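Local coordinates for peptide methionine sulfoxide reductase msrA/msrB (Neisseria meningitidis, PDB 3BQG), which reduces methionine sulfoxide in peptides and proteins to methionine, probably by way of a cysteine sulfenic acid intermediate, at residues M1-T5 with Y61-K65; I6-G10 with R96-T102; T38-E44 with Y136-H142; T51-E55 with T93-S97; K107-A111 with E128-L132. The protein carries 1 engineered substitution. Numbering follows the deposited sequence.

Contact 1 of 5, residues M1-T5 with Y61-K65; sequences MNTRT and YDADK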
# COMPACT_ATOMS: atom_id res chain seq x y z
N MET A 1 12.85 9.60 -16.97
CA MET A 1 13.53 8.65 -16.05
C MET A 1 12.90 7.27 -16.12
O MET A 1 11.76 7.12 -16.58
CB MET A 1 13.45 9.15 -14.61
CG MET A 1 12.03 9.32 -14.10
SD MET A 1 11.95 9.47 -12.31
CE MET A 1 12.58 11.13 -12.06
N ASN A 2 13.63 6.26 -15.66
CA ASN A 2 13.13 4.90 -15.67
C ASN A 2 12.30 4.66 -14.41
O ASN A 2 12.84 4.47 -13.32
CB ASN A 2 14.29 3.91 -15.72
CG ASN A 2 15.23 4.18 -16.89
OD1 ASN A 2 14.80 4.19 -18.05
ND2 ASN A 2 16.50 4.40 -16.59
N THR A 3 10.98 4.67 -14.57
CA THR A 3 10.09 4.46 -13.44
C THR A 3 9.48 3.07 -13.45
O THR A 3 9.41 2.40 -14.48
CB THR A 3 8.94 5.49 -13.44
OG1 THR A 3 8.09 5.28 -14.57
CG2 THR A 3 9.49 6.91 -13.48
N ARG A 4 9.06 2.63 -12.27
CA ARG A 4 8.41 1.34 -12.08
C ARG A 4 7.25 1.58 -11.12
O ARG A 4 7.26 2.56 -10.37
CB ARG A 4 9.38 0.34 -11.46
CG ARG A 4 10.37 -0.27 -12.42
CD ARG A 4 11.60 -0.68 -11.64
NE ARG A 4 12.47 -1.58 -12.38
CZ ARG A 4 13.69 -1.92 -11.97
NH1 ARG A 4 14.42 -2.76 -12.70
NH2 ARG A 4 14.19 -1.42 -10.85
N THR A 5 6.27 0.69 -11.15
CA THR A 5 5.11 0.83 -10.29
C THR A 5 4.81 -0.44 -9.50
O THR A 5 5.05 -1.55 -9.98
CB THR A 5 3.86 1.19 -11.11
OG1 THR A 5 4.06 2.47 -11.74
CG2 THR A 5 2.62 1.26 -10.22
N TYR A 61 7.87 4.81 -8.62
CA TYR A 61 9.17 5.24 -8.12
C TYR A 61 10.25 5.30 -9.19
O TYR A 61 10.11 4.71 -10.27
CB TYR A 61 9.61 4.32 -6.97
CG TYR A 61 9.68 2.85 -7.34
CD1 TYR A 61 10.89 2.24 -7.65
CD2 TYR A 61 8.52 2.08 -7.37
CE1 TYR A 61 10.95 0.88 -7.99
CE2 TYR A 61 8.56 0.73 -7.71
CZ TYR A 61 9.78 0.13 -8.02
OH TYR A 61 9.82 -1.21 -8.35
N ASP A 62 11.31 6.03 -8.89
CA ASP A 62 12.45 6.18 -9.79
C ASP A 62 13.28 4.92 -9.67
O ASP A 62 13.96 4.71 -8.67
CB ASP A 62 13.28 7.40 -9.39
CG ASP A 62 14.39 7.71 -10.39
OD1 ASP A 62 15.04 6.76 -10.87
OD2 ASP A 62 14.60 8.91 -10.67
N ALA A 63 13.22 4.07 -10.70
CA ALA A 63 13.96 2.81 -10.71
C ALA A 63 15.46 2.99 -10.50
O ALA A 63 16.15 2.04 -10.10
CB ALA A 63 13.69 2.07 -12.02
N ASP A 64 15.97 4.19 -10.76
CA ASP A 64 17.39 4.44 -10.58
C ASP A 64 17.75 4.89 -9.16
O ASP A 64 18.92 4.97 -8.80
CB ASP A 64 17.89 5.48 -11.59
CG ASP A 64 17.95 4.93 -13.00
OD1 ASP A 64 18.43 3.79 -13.16
OD2 ASP A 64 17.52 5.62 -13.95
N LYS A 65 16.73 5.18 -8.35
CA LYS A 65 16.97 5.59 -6.97
C LYS A 65 16.56 4.50 -5.99
O LYS A 65 17.28 4.19 -5.05
CB LYS A 65 16.17 6.85 -6.62
CG LYS A 65 16.69 8.15 -7.20
CD LYS A 65 16.06 9.32 -6.45
CE LYS A 65 16.45 10.66 -7.05
NZ LYS A 65 15.88 10.82 -8.41
O HOH W 1 7.59 -2.38 -9.17

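Contact 2 of 5, residues I6-G10 with R96-T102; sequences IYLAG and RSGVYYT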
# COMPACT_ATOMS: atom_id res chain seq x y z
N ILE A 6 4.31 -0.27 -8.28
CA ILE A 6 3.94 -1.38 -7.42
C ILE A 6 2.70 -0.94 -6.65
O ILE A 6 2.53 0.24 -6.35
CB ILE A 6 5.11 -1.77 -6.46
CG1 ILE A 6 4.79 -3.09 -5.75
CG2 ILE A 6 5.35 -0.68 -5.43
CD1 ILE A 6 4.61 -4.26 -6.68
N TYR A 7 1.81 -1.89 -6.37
CA TYR A 7 0.55 -1.60 -5.67
C TYR A 7 0.59 -2.11 -4.24
O TYR A 7 0.77 -3.30 -4.00
CB TYR A 7 -0.60 -2.23 -6.45
CG TYR A 7 -0.76 -1.66 -7.85
CD1 TYR A 7 -1.75 -0.72 -8.14
CD2 TYR A 7 0.09 -2.06 -8.89
CE1 TYR A 7 -1.89 -0.19 -9.43
CE2 TYR A 7 -0.03 -1.54 -10.17
CZ TYR A 7 -1.03 -0.60 -10.44
OH TYR A 7 -1.16 -0.09 -11.71
N LEU A 8 0.41 -1.20 -3.29
CA LEU A 8 0.50 -1.54 -1.87
C LEU A 8 -0.77 -1.31 -1.06
O LEU A 8 -1.28 -0.19 -1.02
CB LEU A 8 1.64 -0.75 -1.23
CG LEU A 8 2.98 -0.77 -1.97
CD1 LEU A 8 3.94 0.23 -1.33
CD2 LEU A 8 3.57 -2.18 -1.93
N ALA A 9 -1.26 -2.35 -0.41
CA ALA A 9 -2.45 -2.23 0.43
C ALA A 9 -1.96 -2.33 1.88
O ALA A 9 -1.45 -3.38 2.29
CB ALA A 9 -3.45 -3.35 0.12
N GLY A 10 -2.10 -1.25 2.64
CA GLY A 10 -1.66 -1.25 4.03
C GLY A 10 -2.60 -0.53 4.98
O GLY A 10 -2.17 0.15 5.91
N ARG A 96 -7.24 -4.91 4.29
CA ARG A 96 -6.34 -6.06 4.30
C ARG A 96 -4.98 -5.66 3.75
O ARG A 96 -4.89 -4.72 2.95
CB ARG A 96 -6.93 -7.21 3.45
CG ARG A 96 -6.99 -6.98 1.93
CD ARG A 96 -7.57 -8.22 1.24
NE ARG A 96 -7.69 -8.11 -0.22
CZ ARG A 96 -8.71 -7.54 -0.86
NH1 ARG A 96 -9.72 -7.01 -0.19
NH2 ARG A 96 -8.73 -7.52 -2.19
N SER A 97 -3.92 -6.33 4.18
CA SER A 97 -2.58 -6.00 3.70
C SER A 97 -2.24 -6.83 2.46
O SER A 97 -2.64 -7.98 2.33
CB SER A 97 -1.52 -6.25 4.78
OG SER A 97 -1.47 -7.61 5.18
N GLY A 98 -1.49 -6.22 1.55
CA GLY A 98 -1.10 -6.94 0.36
C GLY A 98 -0.20 -6.15 -0.56
O GLY A 98 -0.15 -4.92 -0.51
N VAL A 99 0.54 -6.88 -1.39
CA VAL A 99 1.43 -6.28 -2.38
C VAL A 99 0.96 -6.88 -3.71
O VAL A 99 0.91 -8.11 -3.85
CB VAL A 99 2.91 -6.69 -2.11
CG1 VAL A 99 3.81 -6.11 -3.21
CG2 VAL A 99 3.35 -6.19 -0.72
N TYR A 100 0.59 -6.04 -4.67
CA TYR A 100 0.10 -6.54 -5.96
C TYR A 100 1.01 -6.06 -7.08
O TYR A 100 1.39 -4.89 -7.13
CB TYR A 100 -1.35 -6.11 -6.19
CG TYR A 100 -2.24 -6.35 -4.98
CD1 TYR A 100 -2.37 -7.62 -4.43
CD2 TYR A 100 -2.89 -5.29 -4.36
CE1 TYR A 100 -3.15 -7.83 -3.27
CE2 TYR A 100 -3.67 -5.48 -3.21
CZ TYR A 100 -3.79 -6.74 -2.67
OH TYR A 100 -4.52 -6.90 -1.51
N TYR A 101 1.34 -6.95 -7.99
CA TYR A 101 2.26 -6.63 -9.08
C TYR A 101 1.71 -6.83 -10.49
O TYR A 101 0.79 -7.62 -10.70
CB TYR A 101 3.51 -7.48 -8.90
CG TYR A 101 3.18 -8.96 -8.83
CD1 TYR A 101 2.96 -9.70 -9.99
CD2 TYR A 101 3.01 -9.60 -7.60
CE1 TYR A 101 2.57 -11.03 -9.93
CE2 TYR A 101 2.63 -10.93 -7.53
CZ TYR A 101 2.40 -11.65 -8.69
OH TYR A 101 2.00 -12.96 -8.62
N THR A 102 2.31 -6.12 -11.44
CA THR A 102 1.92 -6.20 -12.85
C THR A 102 2.96 -6.99 -13.66
O THR A 102 2.72 -7.32 -14.82
CB THR A 102 1.75 -4.80 -13.46
OG1 THR A 102 2.93 -4.03 -13.24
CG2 THR A 102 0.56 -4.09 -12.83

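Contact 3 of 5, residues T38-E44 with Y136-H142; sequences TKNPSYE and YDAEEYH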
# COMPACT_ATOMS: atom_id res chain seq x y z
N THR A 38 -15.75 -5.95 -8.70
CA THR A 38 -16.42 -5.11 -9.67
C THR A 38 -15.49 -4.09 -10.29
O THR A 38 -14.37 -3.87 -9.81
CB THR A 38 -17.58 -4.34 -9.02
OG1 THR A 38 -17.05 -3.36 -8.11
CG2 THR A 38 -18.47 -5.28 -8.24
N LYS A 39 -15.95 -3.46 -11.36
CA LYS A 39 -15.17 -2.44 -12.04
C LYS A 39 -15.65 -1.05 -11.67
O LYS A 39 -16.84 -0.84 -11.41
CB LYS A 39 -15.26 -2.64 -13.56
CG LYS A 39 -14.75 -3.99 -14.01
CD LYS A 39 -14.52 -4.02 -15.51
CE LYS A 39 -13.72 -5.26 -15.90
NZ LYS A 39 -13.26 -5.18 -17.31
N ASN A 40 -14.73 -0.10 -11.62
CA ASN A 40 -15.05 1.29 -11.30
C ASN A 40 -15.86 1.52 -10.03
O ASN A 40 -16.88 2.22 -10.06
CB ASN A 40 -15.78 1.91 -12.49
CG ASN A 40 -14.98 1.83 -13.77
OD1 ASN A 40 -13.88 2.36 -13.87
ND2 ASN A 40 -15.54 1.15 -14.77
N PRO A 41 -15.44 0.95 -8.90
CA PRO A 41 -16.24 1.18 -7.69
C PRO A 41 -16.04 2.59 -7.12
O PRO A 41 -15.04 3.26 -7.41
CB PRO A 41 -15.72 0.11 -6.73
CG PRO A 41 -14.26 0.06 -7.09
CD PRO A 41 -14.30 0.06 -8.61
N SER A 42 -17.01 3.03 -6.32
CA SER A 42 -16.94 4.33 -5.66
C SER A 42 -16.53 4.04 -4.22
O SER A 42 -16.52 2.88 -3.79
CB SER A 42 -18.31 5.00 -5.67
OG SER A 42 -19.25 4.24 -4.91
N TYR A 43 -16.18 5.08 -3.47
CA TYR A 43 -15.80 4.89 -2.08
C TYR A 43 -16.94 4.17 -1.35
O TYR A 43 -16.70 3.27 -0.54
CB TYR A 43 -15.53 6.23 -1.40
CG TYR A 43 -15.09 6.09 0.04
CD1 TYR A 43 -13.83 5.58 0.36
CD2 TYR A 43 -15.95 6.44 1.08
CE1 TYR A 43 -13.45 5.40 1.68
CE2 TYR A 43 -15.58 6.26 2.40
CZ TYR A 43 -14.33 5.75 2.70
OH TYR A 43 -13.98 5.55 4.01
N GLU A 44 -18.17 4.58 -1.65
CA GLU A 44 -19.34 3.98 -1.02
C GLU A 44 -19.55 2.52 -1.44
O GLU A 44 -20.03 1.71 -0.65
CB GLU A 44 -20.60 4.79 -1.36
CG GLU A 44 -20.63 6.20 -0.78
CD GLU A 44 -19.54 7.09 -1.33
OE1 GLU A 44 -19.27 7.01 -2.55
OE2 GLU A 44 -18.96 7.87 -0.55
N TYR A 136 -8.59 0.90 -9.53
CA TYR A 136 -9.37 2.06 -9.91
C TYR A 136 -9.06 3.21 -8.96
O TYR A 136 -9.15 3.05 -7.74
CB TYR A 136 -10.86 1.71 -9.85
CG TYR A 136 -11.21 0.50 -10.70
CD1 TYR A 136 -11.36 0.61 -12.08
CD2 TYR A 136 -11.32 -0.76 -10.12
CE1 TYR A 136 -11.61 -0.52 -12.87
CE2 TYR A 136 -11.57 -1.90 -10.90
CZ TYR A 136 -11.71 -1.76 -12.27
OH TYR A 136 -11.96 -2.88 -13.04
N ASP A 137 -8.69 4.37 -9.51
CA ASP A 137 -8.36 5.56 -8.71
C ASP A 137 -9.51 5.98 -7.80
O ASP A 137 -10.67 5.92 -8.20
CB ASP A 137 -8.06 6.75 -9.62
CG ASP A 137 -6.82 6.56 -10.46
OD1 ASP A 137 -6.24 5.45 -10.47
OD2 ASP A 137 -6.42 7.54 -11.14
N ALA A 138 -9.18 6.42 -6.59
CA ALA A 138 -10.19 6.89 -5.65
C ALA A 138 -10.58 8.29 -6.09
O ALA A 138 -9.88 8.92 -6.89
CB ALA A 138 -9.61 6.93 -4.24
N GLU A 139 -11.72 8.78 -5.59
CA GLU A 139 -12.20 10.11 -5.93
C GLU A 139 -11.15 11.18 -5.60
O GLU A 139 -10.28 10.96 -4.75
CB GLU A 139 -13.51 10.41 -5.19
CG GLU A 139 -14.65 9.49 -5.60
CD GLU A 139 -14.69 8.18 -4.83
OE1 GLU A 139 -13.61 7.68 -4.42
OE2 GLU A 139 -15.80 7.64 -4.64
N GLU A 140 -11.24 12.32 -6.27
CA GLU A 140 -10.29 13.40 -6.08
C GLU A 140 -10.14 13.87 -4.63
O GLU A 140 -9.03 14.17 -4.19
CB GLU A 140 -10.67 14.58 -6.99
CG GLU A 140 -9.96 15.90 -6.69
CD GLU A 140 -10.71 16.76 -5.68
OE1 GLU A 140 -11.93 16.98 -5.88
OE2 GLU A 140 -10.09 17.21 -4.69
N TYR A 141 -11.23 13.92 -3.88
CA TYR A 141 -11.12 14.36 -2.50
C TYR A 141 -10.25 13.43 -1.65
O TYR A 141 -9.79 13.81 -0.58
CB TYR A 141 -12.50 14.54 -1.85
CG TYR A 141 -13.32 13.29 -1.66
CD1 TYR A 141 -14.12 12.79 -2.68
CD2 TYR A 141 -13.34 12.62 -0.43
CE1 TYR A 141 -14.94 11.67 -2.49
CE2 TYR A 141 -14.14 11.50 -0.22
CZ TYR A 141 -14.94 11.03 -1.25
OH TYR A 141 -15.76 9.94 -1.04
N HIS A 142 -10.02 12.21 -2.14
CA HIS A 142 -9.19 11.25 -1.43
C HIS A 142 -7.70 11.40 -1.75
O HIS A 142 -6.85 11.07 -0.93
CB HIS A 142 -9.62 9.82 -1.75
CG HIS A 142 -10.83 9.37 -0.99
ND1 HIS A 142 -10.89 9.35 0.39
CD2 HIS A 142 -12.03 8.91 -1.42
CE1 HIS A 142 -12.06 8.90 0.77
NE2 HIS A 142 -12.78 8.62 -0.30
O HOH W 2 -17.91 8.82 -3.83

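Contact 4 of 5, residues T51-E55 with T93-S97; sequences TGHAE and TQYRS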
# COMPACT_ATOMS: atom_id res chain seq x y z
N THR A 51 -17.94 -4.68 -2.34
CA THR A 51 -17.39 -5.02 -3.64
C THR A 51 -16.10 -5.85 -3.49
O THR A 51 -15.65 -6.48 -4.45
CB THR A 51 -17.09 -3.75 -4.46
OG1 THR A 51 -16.24 -2.88 -3.70
CG2 THR A 51 -18.38 -3.02 -4.81
N GLY A 52 -15.53 -5.85 -2.29
CA GLY A 52 -14.33 -6.64 -2.01
C GLY A 52 -12.96 -6.04 -2.29
O GLY A 52 -11.94 -6.70 -2.08
N HIS A 53 -12.93 -4.80 -2.77
CA HIS A 53 -11.67 -4.11 -3.08
C HIS A 53 -10.88 -3.76 -1.83
O HIS A 53 -11.45 -3.55 -0.76
CB HIS A 53 -11.95 -2.81 -3.84
CG HIS A 53 -12.65 -3.00 -5.14
ND1 HIS A 53 -11.99 -3.02 -6.35
CD2 HIS A 53 -13.96 -3.19 -5.42
CE1 HIS A 53 -12.87 -3.21 -7.32
NE2 HIS A 53 -14.07 -3.31 -6.79
N ALA A 54 -9.57 -3.67 -1.99
CA ALA A 54 -8.69 -3.30 -0.88
C ALA A 54 -8.25 -1.86 -1.12
O ALA A 54 -7.98 -1.47 -2.26
CB ALA A 54 -7.48 -4.20 -0.87
N GLU A 55 -8.21 -1.04 -0.07
CA GLU A 55 -7.74 0.32 -0.24
C GLU A 55 -6.26 0.13 -0.54
O GLU A 55 -5.52 -0.47 0.24
CB GLU A 55 -8.00 1.16 1.01
CG GLU A 55 -9.43 1.71 1.01
CD GLU A 55 -9.75 2.61 2.18
OE1 GLU A 55 -8.84 3.32 2.65
OE2 GLU A 55 -10.91 2.61 2.63
N THR A 93 -12.24 -6.25 5.01
CA THR A 93 -11.39 -6.69 3.92
C THR A 93 -10.79 -5.53 3.12
O THR A 93 -9.80 -5.71 2.43
CB THR A 93 -12.13 -7.62 2.92
OG1 THR A 93 -13.29 -6.95 2.41
CG2 THR A 93 -12.54 -8.91 3.59
N GLN A 94 -11.39 -4.34 3.21
CA GLN A 94 -10.87 -3.20 2.46
C GLN A 94 -9.59 -2.64 3.07
O GLN A 94 -8.93 -1.79 2.47
CB GLN A 94 -11.93 -2.10 2.34
CG GLN A 94 -12.03 -1.13 3.50
CD GLN A 94 -13.31 -0.31 3.45
OE1 GLN A 94 -14.38 -0.79 3.83
NE2 GLN A 94 -13.22 0.94 2.97
N TYR A 95 -9.24 -3.13 4.27
CA TYR A 95 -8.03 -2.70 4.96
C TYR A 95 -7.02 -3.85 5.06
O TYR A 95 -6.05 -3.77 5.82
CB TYR A 95 -8.37 -2.20 6.38
CG TYR A 95 -9.36 -1.05 6.40
CD1 TYR A 95 -9.04 0.18 5.83
CD2 TYR A 95 -10.63 -1.21 6.97
CE1 TYR A 95 -9.96 1.22 5.81
CE2 TYR A 95 -11.56 -0.17 6.96
CZ TYR A 95 -11.22 1.04 6.38
OH TYR A 95 -12.13 2.06 6.34
N ARG A 96 -7.24 -4.91 4.29
CA ARG A 96 -6.34 -6.06 4.30
C ARG A 96 -4.98 -5.66 3.75
O ARG A 96 -4.89 -4.72 2.95
CB ARG A 96 -6.93 -7.21 3.45
CG ARG A 96 -6.99 -6.98 1.93
CD ARG A 96 -7.57 -8.22 1.24
NE ARG A 96 -7.69 -8.11 -0.22
CZ ARG A 96 -8.71 -7.54 -0.86
NH1 ARG A 96 -9.72 -7.01 -0.19
NH2 ARG A 96 -8.73 -7.52 -2.19
N SER A 97 -3.92 -6.33 4.18
CA SER A 97 -2.58 -6.00 3.70
C SER A 97 -2.24 -6.83 2.46
O SER A 97 -2.64 -7.98 2.33
CB SER A 97 -1.52 -6.25 4.78
OG SER A 97 -1.47 -7.61 5.18
O HOH W 3 -13.28 -4.96 0.50
O HOH W 4 -5.47 -1.94 2.72
O HOH W 5 -11.68 3.98 4.69

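Contact 5 of 5, residues K107-A111 with E128-L132; sequences KAVIA and ENEPL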
# COMPACT_ATOMS: atom_id res chain seq x y z
N LYS A 107 6.87 -11.55 -8.37
CA LYS A 107 6.28 -12.41 -7.36
C LYS A 107 7.35 -13.02 -6.45
O LYS A 107 7.23 -13.00 -5.22
CB LYS A 107 5.48 -13.54 -8.01
CG LYS A 107 4.62 -14.32 -7.02
CD LYS A 107 4.02 -15.56 -7.65
CE LYS A 107 3.01 -16.21 -6.71
NZ LYS A 107 1.85 -15.30 -6.47
N ALA A 108 8.39 -13.59 -7.05
CA ALA A 108 9.46 -14.22 -6.30
C ALA A 108 10.21 -13.20 -5.44
O ALA A 108 10.62 -13.49 -4.32
CB ALA A 108 10.43 -14.92 -7.25
N VAL A 109 10.39 -11.99 -5.96
CA VAL A 109 11.08 -10.96 -5.21
C VAL A 109 10.28 -10.58 -3.97
O VAL A 109 10.85 -10.41 -2.88
CB VAL A 109 11.31 -9.70 -6.07
CG1 VAL A 109 11.95 -8.61 -5.24
CG2 VAL A 109 12.22 -10.05 -7.24
N ILE A 110 8.97 -10.45 -4.13
CA ILE A 110 8.09 -10.09 -3.03
C ILE A 110 8.05 -11.20 -1.97
O ILE A 110 8.10 -10.91 -0.78
CB ILE A 110 6.67 -9.79 -3.54
CG1 ILE A 110 6.73 -8.59 -4.50
CG2 ILE A 110 5.73 -9.51 -2.37
CD1 ILE A 110 5.42 -8.31 -5.20
N ALA A 111 7.99 -12.45 -2.41
CA ALA A 111 7.96 -13.59 -1.49
C ALA A 111 9.24 -13.68 -0.66
O ALA A 111 9.20 -14.00 0.54
CB ALA A 111 7.75 -14.89 -2.26
N GLU A 128 -0.85 -10.30 1.57
CA GLU A 128 -1.13 -10.92 0.27
C GLU A 128 0.00 -10.61 -0.72
O GLU A 128 0.64 -9.56 -0.64
CB GLU A 128 -2.47 -10.41 -0.31
CG GLU A 128 -3.68 -10.83 0.52
CD GLU A 128 -5.01 -10.41 -0.10
OE1 GLU A 128 -5.07 -9.40 -0.83
OE2 GLU A 128 -6.02 -11.10 0.16
N ASN A 129 0.23 -11.54 -1.64
CA ASN A 129 1.26 -11.41 -2.67
C ASN A 129 0.66 -12.04 -3.93
O ASN A 129 0.71 -13.25 -4.10
CB ASN A 129 2.53 -12.18 -2.26
CG ASN A 129 3.62 -12.14 -3.32
OD1 ASN A 129 3.55 -11.37 -4.27
ND2 ASN A 129 4.64 -12.97 -3.15
N GLU A 130 0.08 -11.22 -4.79
CA GLU A 130 -0.55 -11.75 -5.99
C GLU A 130 -0.66 -10.70 -7.09
O GLU A 130 -0.49 -9.51 -6.84
CB GLU A 130 -1.94 -12.29 -5.62
CG GLU A 130 -2.93 -11.22 -5.21
CD GLU A 130 -4.20 -11.80 -4.62
OE1 GLU A 130 -5.26 -11.14 -4.72
OE2 GLU A 130 -4.15 -12.90 -4.04
N PRO A 131 -0.95 -11.14 -8.33
CA PRO A 131 -1.07 -10.19 -9.44
C PRO A 131 -2.13 -9.12 -9.19
O PRO A 131 -3.10 -9.36 -8.47
CB PRO A 131 -1.46 -11.08 -10.62
CG PRO A 131 -0.95 -12.44 -10.23
CD PRO A 131 -1.30 -12.50 -8.77
N LEU A 132 -1.93 -7.94 -9.77
CA LEU A 132 -2.92 -6.89 -9.66
C LEU A 132 -3.99 -7.29 -10.66
O LEU A 132 -3.72 -7.37 -11.86
CB LEU A 132 -2.35 -5.53 -10.06
CG LEU A 132 -3.41 -4.42 -10.10
CD1 LEU A 132 -3.62 -3.85 -8.70
CD2 LEU A 132 -3.00 -3.33 -11.06

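Contact 1 of 5, residues M1-T5 with Y61-K65
An antiparallel strand pairing that ends in an Asx turn shows how two neighbouring strands of a sheet can part company. Arg4 and Tyr61 form the hydrogen-bonded pair: Arg4 N donates to Tyr61 O (3.1 Å), and Tyr61 N donates to Arg4 O (2.9 Å). Thr3 and Asp62 follow as a non-hydrogen-bonded pair, with Thr3 CA approaching Tyr61 O at 3.2 Å in a CA-H...O contact. Strands 3-10 and 54-62 lie within the mixed sheet of this MsrA domain, and here they reach their outer ends. Asp62 OD1 accepts from Asp64 N (2.7 Å), closing the Asx turn, while Asp62 OD2 meets Lys65 NZ (3.2 Å) in a salt bridge. The turned chain still faces Asn2, whose ND2 donates to Asp64 OD2 (3.1 Å). On the face carrying Arg4 and Tyr61, Arg4 CA lies over one face of the Tyr61 ring, and Arg4 CD rests on Ala63 CB at 3.5 Å. A water accepts from Tyr61 OH (2.6 Å) and donates to Thr5 O (2.8 Å).

Contact 2 of 5, residues I6-G10 with R96-T102
Small residues make room for large ones where strands 6-10 and 97-101 run antiparallel, their axes 4.7 Å apart. Gly98 leaves the clearest hollow: a CB there would collide with Tyr100 OH, so the tyrosine can fold back along its own strand, its CE2 4.0 Å from Ala9 CB, and give its hydroxyl to Glu128. Tyr7 sits next to Tyr100 on this face, the two CB atoms 4.0 Å apart, and its CE2 reaches Thr102 CG2 at 3.7 Å. Two hydrogen-bonded pairs fix the register, with Tyr100 N to Tyr7 O and Ala9 N to Gly98 O both 2.8 Å. The pairing joins two inner strands of the mixed sheet of the MsrA alpha/beta fold, and strand 3-10 leads directly toward Cys12, found here as S-hydroxycysteine. On the opposite face Leu8 CD2 packs against Val99 CG1 at 4.1 Å. Ile6 pushes its CD1 into the dip between Val99 CG1 (4.0 Å) and Tyr101 CB (4.1 Å). Helix 68-78 covers Ile6 and Leu8 through Leu68, Ile71 and Phe75.

Contact 3 of 5, residues T38-E44 with Y136-H142
Side-chain conformations bring a loop and the end of a strand together. Glu139 leaves its backbone in an m rotamer and then bends at chi2 (86°), which carries OE2 to within 2.8 Å of Tyr43 N, a nearly straight hydrogen bond to the first turn of helix 43-48. Ser42 occupies the N-cap position just before it. A water donates both to this OE2 (2.5 Å) and to Glu44 OE1 (2.6 Å), and so comes between two carboxylates whose oxygens, Glu44 OE1 and Glu139 OE2, are 4.1 Å apart. Strand 135-137 forms an outer edge of the mixed sheet in this MsrA fold, and the segment beyond it runs on alongside 38-44, past the start of the helix, with Glu139 OE1 hydrogen-bonded to Tyr33 OH. Tyr43, in the t rotamer, offers a ring face to His142 NE2, which lies 3.3 Å from Tyr43 CD1; His142 ND1 is held by Trp14. At the earlier ends of both segments, the m rotamer of Tyr136 lays its ring against the loop backbone. Asn40 N lies over the ring face, 3.4 Å from Tyr136 CE1, while Pro41 CD packs at 3.4 Å from Tyr136 CD2.

Contact 4 of 5, residues T51-E55 with T93-S97
Most unusual here is an arginine that spends one nitrogen on two backbone carbonyls. Arg96 NH1 donates to Gly52 O at 2.9 Å and to Thr93 O, in its own segment, also at 2.9 Å, while NH2 adds a weak bond to Gly52 O (3.3 Å). The guanidinium also lies with one face over Ala54 CB, its CZ 3.6 Å away, and its NE forms a salt bridge with Glu128. Gly52, at a phi of 88°, adopts a turn that presents its carbonyl to the arginine and in which a side chain would be jammed. Beside it, the beginning of strand 54-62 meets the short 3-10 segment 93-94. Glu55 N donates to Gln94 O (2.7 Å), and Gln94 CA approaches His53 O at 3.3 Å. Water links Thr93 OG1 (2.8 Å) to His53 O (2.6 Å). Gln94 NE2 then donates to Glu55 OE2 (2.9 Å), and a further water donates to the same OE2 (2.6 Å) while accepting from Tyr95 OH (2.6 Å). In other MsrA enzymes an equivalent glutamate and tyrosines line the sulfoxide-binding pocket, so Glu55, Tyr43 and Tyr95 probably do so here. Glu55 OE1 accepts from Phe13 N, next to Cys12, the residue seen as S-hydroxycysteine. All these partners of the Glu55 carboxylate are donors, consistent with a group ionised in this form and held at the probable pocket, a water between it and Tyr95.

Contact 5 of 5, residues K107-A111 with E128-L132
Helix 107-111 and strand 128-131 run almost exactly antiparallel, at 176°, with their axes 8.7 Å apart. That spacing puts a layer of side chains between the two backbones, and the closest CA atoms, those of Lys107 and Asn129, are still 6.9 Å from one another. The arrangement is the helix-on-strand packing of a beta-alpha-beta unit, in which helix 106-117 connects the parallel, adjacent strands 97-101 and 128-131. Asn129 fills most of the gap. In the t rotamer its amide points at the helix, and ND2 makes a straight but weak hydrogen bond to Lys107 O (3.3 Å), a carbonyl already taken by Ala111 N within the helix (3.0 Å). In return Lys107, extended through chi3 and bent at chi4, brings NZ to Asn129 O, again weakly at 3.3 Å, and the same NZ bonds to Tyr101 OH. Ile110 points toward the strand, its CG2 3.4 Å from Asn129 OD1, while its other packing is on Val99 and Tyr101 of the neighbouring strand. Asn129 OD1 is buried here without a polar partner, and both hydrogen bonds across the gap are long. The chemistry therefore implies a modest polar fastening, one that supplements the apolar seating of Ile110 on the sheet.

Overall arrangement
The chemistry of the five contacts varies with their place in the fold. Contact 2, whose centre lies about 5 Å from that of the chain, is buried and built from regular strand pairing and apolar filling. Contact 1 continues strand 3-10 outward to the sheet's end, where pairing gives way to polar turns and exposed charges. Contacts 3 and 5 lie at the surface: one relies on a carboxylate and aromatic rings, the other on weak bonds around an asparagine. Contact 4 is intermediate, sharing Arg96 and Ser97 with contact 2 and strand 54-62 with contact 1. Glu128 ties it to contact 5 through Arg96, and Tyr43 of contact 3 packs against Glu55 of contact 4.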